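Long-range contacts in probable acetyltransferase (PDB 2GE3), which probably transfers the acetyl group of acetyl coenzyme A to an acceptor substrate, as GNAT-family acetyltransferases do: residues H58-V62 and R109-A114; R23-A27 and F37-P41. All blocks are in the same frame, centred on the assembly; numbering follows the deposited sequence.

How the contacts relate
Contact 2 (23-27 with 37-41) is complete before the chain reaches contact 1 (58-62 with 109-114). Their centres are about 20 Å apart, on opposite sides of the chain's centre, and their nearest atoms stay about 7 Å from each other. Both belong to the one GNAT fold. Contact 1 fastens helix 102-117 to strand 60-65 of the mixed sheet, interior packing that no other chain touches. Contact 2 ties helix 18-29 to the loop that leads into helix 43-55, at the subunit interface and nearer the ligand: bound acetyl coenzyme A is about 7 Å from the side chain of F37 in contact 2 and about 11 Å from that of T110 in contact 1.

Contact 1: H58-V62 and R109-A114; sequences HPQFV and RTLDAA
This is a buried helix-on-sheet contact in which P59, just before strand 60-65, and F61 within it pack against helix 102-117 through R109, T110, A113 and A114. No hydrogen bond crosses it, and 305 Å² of surface is buried between the segments, both sides summed. Strand 60-62 and helix 109-114 run nearly antiparallel, at 157°, with their axes 8.5 Å apart at closest approach. P59 and F61 both point their CB toward the helix, while Q60 between them turns to the other side, against F49, V50 and M53 of helix 43-55. Helix 102-117 on one face of the sheet and helix 43-55 on the other give the layered GNAT fold.

The F61 ring lies over the helix backbone. R109 CB and T110 N sit above one face, both displaced toward the rim, and A113 CB meets the ring edge near its plane, 3.7 Å from F61 CE1. T110 OG1 comes to 3.3 Å from F61 CD1, yet its polar partner is L106 O, one turn back in the same helix. With T110 chi1 at -56°, T110 CG2 stands anti to the backbone N and reaches P59 CB at 4.1 Å.

R109 bends at chi2 and chi3, which folds its guanidinium back beside the ring. R109 NH2 stands 3.7 Å from F61 CE2, but the two planes are 72° apart and the approach is oblique, so there is no parallel stack; R109 NH1 makes a weak hydrogen bond to I10 O on the adjacent strand. At the other end, the pyrrolidine of P59 rests on the small residues of the next turn: P59 CB lies 4.0 Å from A113 CB, and P59 CG lies 3.8 Å from A114 CA.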
loop_
_atom_site.group_PDB
_atom_site.type_symbol
_atom_site.label_atom_id
_atom_site.label_comp_id
_atom_site.label_asym_id
_atom_site.label_seq_id
_atom_site.Cartn_x
_atom_site.Cartn_y
_atom_site.Cartn_z
ATOM N N HIS A 58 16.412 -0.291 -9.182
ATOM C CA HIS A 58 14.929 -0.175 -9.386
ATOM C C HIS A 58 14.532 0.789 -10.534
ATOM O O HIS A 58 15.085 1.913 -10.609
ATOM C CB HIS A 58 14.235 0.277 -8.120
ATOM C CG HIS A 58 14.428 -0.655 -6.970
ATOM N ND1 HIS A 58 14.141 -0.300 -5.672
ATOM C CD2 HIS A 58 14.908 -1.922 -6.920
ATOM C CE1 HIS A 58 14.426 -1.309 -4.869
ATOM N NE2 HIS A 58 14.895 -2.306 -5.605
ATOM N N PRO A 59 13.639 0.325 -11.453
ATOM C CA PRO A 59 13.403 0.995 -12.764
ATOM C C PRO A 59 12.881 2.415 -12.552
ATOM O O PRO A 59 11.938 2.606 -11.780
ATOM C CB PRO A 59 12.349 0.119 -13.447
ATOM C CG PRO A 59 12.250 -1.127 -12.637
ATOM C CD PRO A 59 12.850 -0.912 -11.290
ATOM N N GLN A 60 13.584 3.397 -13.110
ATOM C CA GLN A 60 13.212 4.745 -12.944
ATOM C C GLN A 60 13.711 5.529 -14.143
ATOM O O GLN A 60 14.900 5.635 -14.367
ATOM C CB GLN A 60 13.737 5.324 -11.636
ATOM C CG GLN A 60 13.339 6.799 -11.405
ATOM C CD GLN A 60 13.703 7.229 -9.951
ATOM O OE1 GLN A 60 14.773 6.825 -9.396
ATOM N NE2 GLN A 60 12.775 7.967 -9.309
ATOM N N PHE A 61 12.778 6.058 -14.925
ATOM C CA PHE A 61 13.120 6.664 -16.206
ATOM C C PHE A 61 12.651 8.098 -16.245
ATOM O O PHE A 61 11.609 8.437 -15.669
ATOM C CB PHE A 61 12.460 5.840 -17.342
ATOM C CG PHE A 61 13.146 4.527 -17.591
ATOM C CD1 PHE A 61 12.948 3.428 -16.738
ATOM C CD2 PHE A 61 14.074 4.423 -18.613
ATOM C CE1 PHE A 61 13.715 2.219 -16.929
ATOM C CE2 PHE A 61 14.792 3.253 -18.808
ATOM C CZ PHE A 61 14.617 2.159 -17.964
ATOM N N VAL A 62 13.410 8.948 -16.960
ATOM C CA VAL A 62 13.025 10.367 -17.099
ATOM C C VAL A 62 12.847 10.697 -18.553
ATOM O O VAL A 62 13.506 10.091 -19.385
ATOM C CB VAL A 62 13.958 11.322 -16.364
ATOM C CG1 VAL A 62 13.645 11.194 -14.896
ATOM C CG2 VAL A 62 15.485 11.068 -16.774
ATOM N N ARG A 109 9.344 1.440 -21.670
ATOM C CA ARG A 109 10.731 1.327 -21.230
ATOM C C ARG A 109 10.803 0.881 -19.779
ATOM O O ARG A 109 11.685 0.087 -19.385
ATOM C CB ARG A 109 11.468 2.667 -21.364
ATOM C CG ARG A 109 11.808 3.045 -22.874
ATOM C CD ARG A 109 12.905 2.027 -23.412
ATOM N NE ARG A 109 14.201 2.214 -22.721
ATOM C CZ ARG A 109 15.024 3.255 -22.939
ATOM N NH1 ARG A 109 14.672 4.246 -23.782
ATOM N NH2 ARG A 109 16.180 3.342 -22.289
ATOM N N THR A 110 9.930 1.451 -18.958
ATOM C CA THR A 110 9.964 1.227 -17.510
ATOM C C THR A 110 9.504 -0.208 -17.193
ATOM O O THR A 110 10.100 -0.851 -16.361
ATOM C CB THR A 110 9.154 2.306 -16.740
ATOM O OG1 THR A 110 9.665 3.600 -17.099
ATOM C CG2 THR A 110 9.226 2.124 -15.135
ATOM N N LEU A 111 8.465 -0.707 -17.860
ATOM C CA LEU A 111 8.013 -2.104 -17.728
ATOM C C LEU A 111 8.992 -3.116 -18.242
ATOM O O LEU A 111 9.147 -4.245 -17.689
ATOM C CB LEU A 111 6.653 -2.292 -18.446
ATOM C CG LEU A 111 5.441 -1.558 -17.774
ATOM C CD1 LEU A 111 4.251 -1.645 -18.685
ATOM C CD2 LEU A 111 5.051 -2.199 -16.362
ATOM N N ASP A 112 9.615 -2.794 -19.378
ATOM C CA ASP A 112 10.609 -3.675 -19.842
ATOM C C ASP A 112 11.784 -3.791 -18.838
ATOM O O ASP A 112 12.232 -4.904 -18.517
ATOM C CB ASP A 112 11.058 -3.307 -21.229
ATOM C CG ASP A 112 11.155 -4.586 -22.129
ATOM O OD1 ASP A 112 10.072 -5.235 -22.488
ATOM O OD2 ASP A 112 12.310 -4.956 -22.380
ATOM N N ALA A 113 12.266 -2.672 -18.297
ATOM C CA ALA A 113 13.311 -2.791 -17.292
ATOM C C ALA A 113 12.811 -3.582 -16.038
ATOM O O ALA A 113 13.609 -4.283 -15.395
ATOM C CB ALA A 113 13.764 -1.461 -16.883
ATOM N N ALA A 114 11.532 -3.435 -15.662
ATOM C CA ALA A 114 11.012 -4.193 -14.493
ATOM C C ALA A 114 11.014 -5.702 -14.714
ATOM O O ALA A 114 11.295 -6.486 -13.818
ATOM C CB ALA A 114 9.616 -3.736 -14.080
#

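Contact 2: R23-A27 and F37-P41; sequences RALDA and FLEAP
Helix 18-29 of the GNAT fold is joined here to the loop that precedes helix 43-55, at the surface of the subunit and near the acetyl coenzyme A pocket. The segments approach most closely where D26 faces A40, their CA atoms 4.5 Å apart, and 234 Å² is buried in all. One hydrogen bond crosses: the backbone N of A40 donates to D26 OD1 at 3.1 Å, with an N-H...O angle of 160°. The carboxylate accepts through the anti lone pair of OD1, and D26 OD2 makes a long, weak ion pair with R30 NE. The torsion chi1 of -163° sets D26 CG anti to the backbone N and carries the carboxylate across to the loop. E39 OE1, a like charge, lies 5.1 Å from D26 OD1 without touching it; the A40 N-H and the weak ion pair with R30 would probably favour the charged form of D26.

The apolar half of the contact is built on L25, whose CB points toward the loop while W72 of strand 68-77 also packs on its side chain. The branch point comes in at the edge of the F37 ring and in its plane, with L25 CG 3.7 Å from F37 CE2, although the position of the L25 methyl nearest the ring is doubtful. F37 packs on R80 of the second subunit, so the loop takes part in the contact between subunits. A40 CB fits between the two helix residues, 4.0 Å from L25 CG and 3.7 Å from D26 CB, and P41 CD touches L25 CD2 at 4.1 Å.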
loop_
_atom_site.group_PDB
_atom_site.type_symbol
_atom_site.label_atom_id
_atom_site.label_comp_id
_atom_site.label_asym_id
_atom_site.label_seq_id
_atom_site.Cartn_x
_atom_site.Cartn_y
_atom_site.Cartn_z
ATOM N N ARG A 23 11.538 19.372 -9.396
ATOM C CA ARG A 23 10.670 20.409 -9.973
ATOM C C ARG A 23 9.469 19.885 -10.780
ATOM O O ARG A 23 8.385 20.454 -10.702
ATOM C CB ARG A 23 11.465 21.371 -10.848
ATOM C CG ARG A 23 12.550 22.059 -10.057
ATOM C CD ARG A 23 13.197 23.222 -10.806
ATOM N NE ARG A 23 14.045 22.846 -11.934
ATOM C CZ ARG A 23 15.367 22.677 -11.852
ATOM N NH1 ARG A 23 16.002 22.801 -10.681
ATOM N NH2 ARG A 23 16.062 22.379 -12.935
ATOM N N ALA A 24 9.692 18.855 -11.594
ATOM C CA ALA A 24 8.675 18.134 -12.395
ATOM C C ALA A 24 7.622 17.531 -11.473
ATOM O O ALA A 24 6.444 17.721 -11.651
ATOM C CB ALA A 24 9.381 17.022 -13.160
ATOM N N LEU A 25 8.099 16.863 -10.434
ATOM C CA LEU A 25 7.278 16.201 -9.483
ATOM C C LEU A 25 6.477 17.258 -8.681
ATOM O O LEU A 25 5.262 17.132 -8.393
ATOM C CB LEU A 25 8.185 15.293 -8.623
ATOM C CG LEU A 25 7.649 14.481 -7.471
ATOM C CD1 LEU A 25 6.584 13.472 -7.907
ATOM C CD2 LEU A 25 8.791 13.734 -6.813
ATOM N N ASP A 26 7.146 18.340 -8.360
ATOM C CA ASP A 26 6.494 19.401 -7.629
ATOM C C ASP A 26 5.405 20.136 -8.456
ATOM O O ASP A 26 4.306 20.410 -7.941
ATOM C CB ASP A 26 7.567 20.363 -7.142
ATOM C CG ASP A 26 7.070 21.262 -6.065
ATOM O OD1 ASP A 26 6.508 20.763 -5.047
ATOM O OD2 ASP A 26 7.175 22.484 -6.294
ATOM N N ALA A 27 5.716 20.446 -9.723
ATOM C CA ALA A 27 4.753 21.035 -10.684
ATOM C C ALA A 27 3.497 20.151 -10.877
ATOM O O ALA A 27 2.397 20.620 -10.740
ATOM C CB ALA A 27 5.427 21.311 -12.017
ATOM N N PHE A 37 0.254 12.625 -3.701
ATOM C CA PHE A 37 0.836 13.669 -2.875
ATOM C C PHE A 37 0.507 15.032 -3.520
ATOM O O PHE A 37 0.298 15.117 -4.744
ATOM C CB PHE A 37 2.335 13.402 -2.632
ATOM C CG PHE A 37 3.055 13.049 -3.838
ATOM C CD1 PHE A 37 2.778 11.878 -4.496
ATOM C CD2 PHE A 37 3.982 13.912 -4.364
ATOM C CE1 PHE A 37 3.429 11.558 -5.639
ATOM C CE2 PHE A 37 4.629 13.611 -5.495
ATOM C CZ PHE A 37 4.370 12.421 -6.136
ATOM N N LEU A 38 0.354 16.052 -2.681
ATOM C CA LEU A 38 -0.164 17.342 -3.113
ATOM C C LEU A 38 1.015 18.316 -3.331
ATOM O O LEU A 38 0.857 19.433 -3.843
ATOM C CB LEU A 38 -1.187 17.878 -2.120
ATOM C CG LEU A 38 -2.463 17.005 -1.917
ATOM C CD1 LEU A 38 -3.344 17.523 -0.833
ATOM C CD2 LEU A 38 -3.288 16.909 -3.231
ATOM N N GLU A 39 2.207 17.818 -3.045
ATOM C CA GLU A 39 3.403 18.629 -3.092
ATOM C C GLU A 39 4.553 17.659 -3.169
ATOM O O GLU A 39 4.456 16.579 -2.560
ATOM C CB GLU A 39 3.493 19.344 -1.741
ATOM C CG GLU A 39 4.083 20.679 -1.803
ATOM C CD GLU A 39 4.332 21.156 -0.409
ATOM O OE1 GLU A 39 5.527 21.279 -0.039
ATOM O OE2 GLU A 39 3.332 21.357 0.330
ATOM N N ALA A 40 5.659 18.032 -3.813
ATOM C CA ALA A 40 6.807 17.108 -3.778
ATOM C C ALA A 40 7.395 17.002 -2.347
ATOM O O ALA A 40 7.263 17.919 -1.514
ATOM C CB ALA A 40 7.897 17.466 -4.804
ATOM N N PRO A 41 8.054 15.870 -2.067
ATOM C CA PRO A 41 8.866 15.770 -0.853
ATOM C C PRO A 41 10.094 16.747 -0.925
ATOM O O PRO A 41 10.510 17.180 -2.033
ATOM C CB PRO A 41 9.319 14.305 -0.865
ATOM C CG PRO A 41 8.334 13.606 -1.811
ATOM C CD PRO A 41 8.099 14.638 -2.880
#